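Chromosome partition protein Smc (Pyrococcus yayanosii, PDB 5XEI) probably acts as a homodimeric, DNA-binding protein in chromosome condensation and partitioning, with ATP-hydrolysing head domains joined by coiled coils to a hinge. Local coordinates at residues A[26-31]-A[487-492]. Residues are numbered along the deposited sequence; the frame is centred on the assembly and turned at random.
Sequences KGFTAI and ANADKI
Phe-28 lays one face of its ring over the backbone of Ala-489, and from this aromatic start two parallel strands, distant in sequence, come together in the ATPase head. The Ala-489 CA lies 3.9 Å from the ring centroid of Phe-28 in a CH-pi contact, displaced toward the rim, while the methyl of Ala-489 sits beside CD1. CG stands anti to the backbone N (chi1 -173°), and the ring it carries lies over Ala-489; Ile-467 of helix 457-470 and Val-478 of strand 475-480, the neighbour on the side away from strand 491-498, also touch it. On the same side of the sheet, Ala-30 CB meets Ala-489 CB at 3.7 Å, methyl against methyl.

Phe-28 O receives two of the four hydrogen bonds. It accepts Asp-490 N at 3.0 Å and, weakly, Lys-491 N, so a single oxygen receives two successive amides where the chain enters strand 491-498. The Asp-490 carboxylate turns back toward the other strand, with OD1 taking a weak bond from Phe-28 N. The weak Lys-491 N bond to Phe-28 O and the bond from Ala-30 N to Lys-491 O, 3.0 Å, flank Thr-29 and make the parallel bridge with Lys-491.

The other face of the sheet carries Thr-29 and Lys-491, side by side and pointing the same way: Thr-29 CG2 lies 4.0 Å from Lys-491 CG, whereas Thr-29 OG1 is hydrogen-bonded to Ser-25 N. Lys-491 touches with CG and CD, and its end leads away from strand 28-32.

An alanine at Phe-28 would probably leave a gap over Ala-489 and beside Ile-467, loosening the fit between sheet and helix.

The chemistry divides the work: backbone amides set the register of strand 28-32, which leads into the predicted ATP-binding loop, while apolar groups seat it against its surroundings.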
ATOM      1  N   LYS A  26     -12.185  33.641 -15.392  1.00 51.73           N
ATOM      2  CA  LYS A  26     -12.502  32.492 -14.550  1.00 48.71           C
ATOM      3  C   LYS A  26     -13.410  31.506 -15.271  1.00 50.90           C
ATOM      4  O   LYS A  26     -13.374  30.308 -14.973  1.00 55.21           O
ATOM      5  CB  LYS A  26     -13.148  32.951 -13.250  1.00 46.94           C
ATOM      6  CG  LYS A  26     -13.259  31.866 -12.167  1.00 56.93           C
ATOM      7  CD  LYS A  26     -14.184  32.340 -11.032  1.00 56.56           C
ATOM      8  CE  LYS A  26     -13.898  31.680  -9.698  1.00 54.42           C
ATOM      9  NZ  LYS A  26     -14.435  32.529  -8.578  1.00 59.99           N
ATOM     10  N   GLY A  27     -14.205  31.967 -16.227  1.00 45.35           N
ATOM     11  CA  GLY A  27     -14.996  31.035 -16.991  1.00 51.65           C
ATOM     12  C   GLY A  27     -14.449  30.738 -18.371  1.00 52.67           C
ATOM     13  O   GLY A  27     -13.452  30.031 -18.532  1.00 56.46           O
ATOM     14  N   PHE A  28     -15.103  31.285 -19.375  1.00 50.41           N
ATOM     15  CA  PHE A  28     -14.859  30.947 -20.763  1.00 47.23           C
ATOM     16  C   PHE A  28     -13.968  32.042 -21.346  1.00 50.00           C
ATOM     17  O   PHE A  28     -14.418  33.175 -21.519  1.00 53.52           O
ATOM     18  CB  PHE A  28     -16.215  30.842 -21.459  1.00 45.57           C
ATOM     19  CG  PHE A  28     -16.170  30.344 -22.867  1.00 50.78           C
ATOM     20  CD1 PHE A  28     -14.978  30.049 -23.499  1.00 46.82           C
ATOM     21  CD2 PHE A  28     -17.353  30.166 -23.568  1.00 50.43           C
ATOM     22  CE1 PHE A  28     -14.970  29.601 -24.811  1.00 44.84           C
ATOM     23  CE2 PHE A  28     -17.345  29.713 -24.874  1.00 53.22           C
ATOM     24  CZ  PHE A  28     -16.145  29.428 -25.494  1.00 48.93           C
ATOM     25  N   THR A  29     -12.699  31.724 -21.606  1.00 46.58           N
ATOM     26  CA  THR A  29     -11.830  32.575 -22.413  1.00 43.49           C
ATOM     27  C   THR A  29     -11.614  31.909 -23.764  1.00 45.00           C
ATOM     28  O   THR A  29     -11.483  30.683 -23.843  1.00 45.10           O
ATOM     29  CB  THR A  29     -10.469  32.818 -21.746  1.00 44.72           C
ATOM     30  OG1 THR A  29     -10.657  33.422 -20.467  1.00 41.47           O
ATOM     31  CG2 THR A  29      -9.580  33.728 -22.597  1.00 42.29           C
ATOM     32  N   ALA A  30     -11.562  32.715 -24.823  1.00 47.18           N
ATOM     33  CA  ALA A  30     -11.377  32.214 -26.180  1.00 48.57           C
ATOM     34  C   ALA A  30     -10.144  32.847 -26.824  1.00 51.55           C
ATOM     35  O   ALA A  30     -10.095  34.066 -27.037  1.00 40.83           O
ATOM     36  CB  ALA A  30     -12.621  32.484 -27.026  1.00 51.85           C
ATOM     37  N   ILE A  31      -9.157  32.013 -27.144  1.00 50.78           N
ATOM     38  CA  ILE A  31      -8.015  32.418 -27.954  1.00 49.63           C
ATOM     39  C   ILE A  31      -8.404  32.303 -29.426  1.00 53.05           C
ATOM     40  O   ILE A  31      -8.754  31.211 -29.899  1.00 47.94           O
ATOM     41  CB  ILE A  31      -6.785  31.552 -27.656  1.00 47.59           C
ATOM     42  CG1 ILE A  31      -6.584  31.313 -26.143  1.00 43.82           C
ATOM     43  CG2 ILE A  31      -5.568  32.176 -28.300  1.00 46.67           C
ATOM     44  CD1 ILE A  31      -6.368  32.545 -25.344  1.00 43.45           C
ATOM     45  N   ALA A 487     -18.618  33.763 -29.788  1.00 65.28           N
ATOM     46  CA  ALA A 487     -19.784  34.576 -29.469  1.00 62.12           C
ATOM     47  C   ALA A 487     -20.155  34.482 -27.991  1.00 68.79           C
ATOM     48  O   ALA A 487     -20.561  35.480 -27.378  1.00 67.38           O
ATOM     49  CB  ALA A 487     -20.947  34.147 -30.354  1.00 58.59           C
ATOM     50  N   ASN A 488     -20.009  33.299 -27.393  1.00 67.98           N
ATOM     51  CA  ASN A 488     -20.397  33.102 -26.002  1.00 62.88           C
ATOM     52  C   ASN A 488     -19.256  33.278 -25.014  1.00 61.42           C
ATOM     53  O   ASN A 488     -19.497  33.212 -23.803  1.00 66.29           O
ATOM     54  CB  ASN A 488     -20.996  31.712 -25.804  1.00 57.40           C
ATOM     55  CG  ASN A 488     -21.994  31.366 -26.860  1.00 70.34           C
ATOM     56  OD1 ASN A 488     -21.633  31.054 -27.999  1.00 75.34           O
ATOM     57  ND2 ASN A 488     -23.271  31.447 -26.504  1.00 74.82           N
ATOM     58  N   ALA A 489     -18.028  33.473 -25.470  1.00 50.62           N
ATOM     59  CA  ALA A 489     -16.961  33.634 -24.499  1.00 58.97           C
ATOM     60  C   ALA A 489     -17.233  34.849 -23.624  1.00 55.61           C
ATOM     61  O   ALA A 489     -17.904  35.800 -24.034  1.00 53.17           O
ATOM     62  CB  ALA A 489     -15.610  33.773 -25.198  1.00 63.43           C
ATOM     63  N   ASP A 490     -16.743  34.781 -22.387  1.00 51.42           N
ATOM     64  CA  ASP A 490     -16.760  35.936 -21.498  1.00 48.88           C
ATOM     65  C   ASP A 490     -15.647  36.908 -21.842  1.00 50.79           C
ATOM     66  O   ASP A 490     -15.780  38.111 -21.604  1.00 52.21           O
ATOM     67  CB  ASP A 490     -16.596  35.511 -20.031  1.00 49.52           C
ATOM     68  CG  ASP A 490     -17.534  34.378 -19.621  1.00 67.83           C
ATOM     69  OD1 ASP A 490     -17.690  33.403 -20.391  1.00 71.30           O
ATOM     70  OD2 ASP A 490     -18.119  34.469 -18.517  1.00 76.10           O
ATOM     71  N   LYS A 491     -14.534  36.388 -22.349  1.00 56.80           N
ATOM     72  CA  LYS A 491     -13.367  37.165 -22.732  1.00 52.95           C
ATOM     73  C   LYS A 491     -12.804  36.565 -24.012  1.00 53.52           C
ATOM     74  O   LYS A 491     -12.881  35.350 -24.223  1.00 53.52           O
ATOM     75  CB  LYS A 491     -12.302  37.170 -21.630  1.00 51.14           C
ATOM     76  CG  LYS A 491     -10.893  37.490 -22.137  1.00 59.66           C
ATOM     77  CD  LYS A 491      -9.837  37.523 -21.018  1.00 61.40           C
ATOM     78  CE  LYS A 491     -10.058  38.704 -20.092  1.00 65.45           C
ATOM     79  NZ  LYS A 491      -8.887  38.978 -19.234  1.00 65.81           N
ATOM     80  N   ILE A 492     -12.275  37.427 -24.880  1.00 53.13           N
ATOM     81  CA  ILE A 492     -11.619  37.015 -26.114  1.00 48.87           C
ATOM     82  C   ILE A 492     -10.200  37.567 -26.102  1.00 55.37           C
ATOM     83  O   ILE A 492      -9.989  38.755 -25.829  1.00 60.83           O
ATOM     84  CB  ILE A 492     -12.380  37.494 -27.361  1.00 52.31           C
ATOM     85  CG1 ILE A 492     -13.836  37.024 -27.307  1.00 53.37           C
ATOM     86  CG2 ILE A 492     -11.714  36.980 -28.624  1.00 46.33           C
ATOM     87  CD1 ILE A 492     -14.782  37.856 -28.156  1.00 60.83           C
TER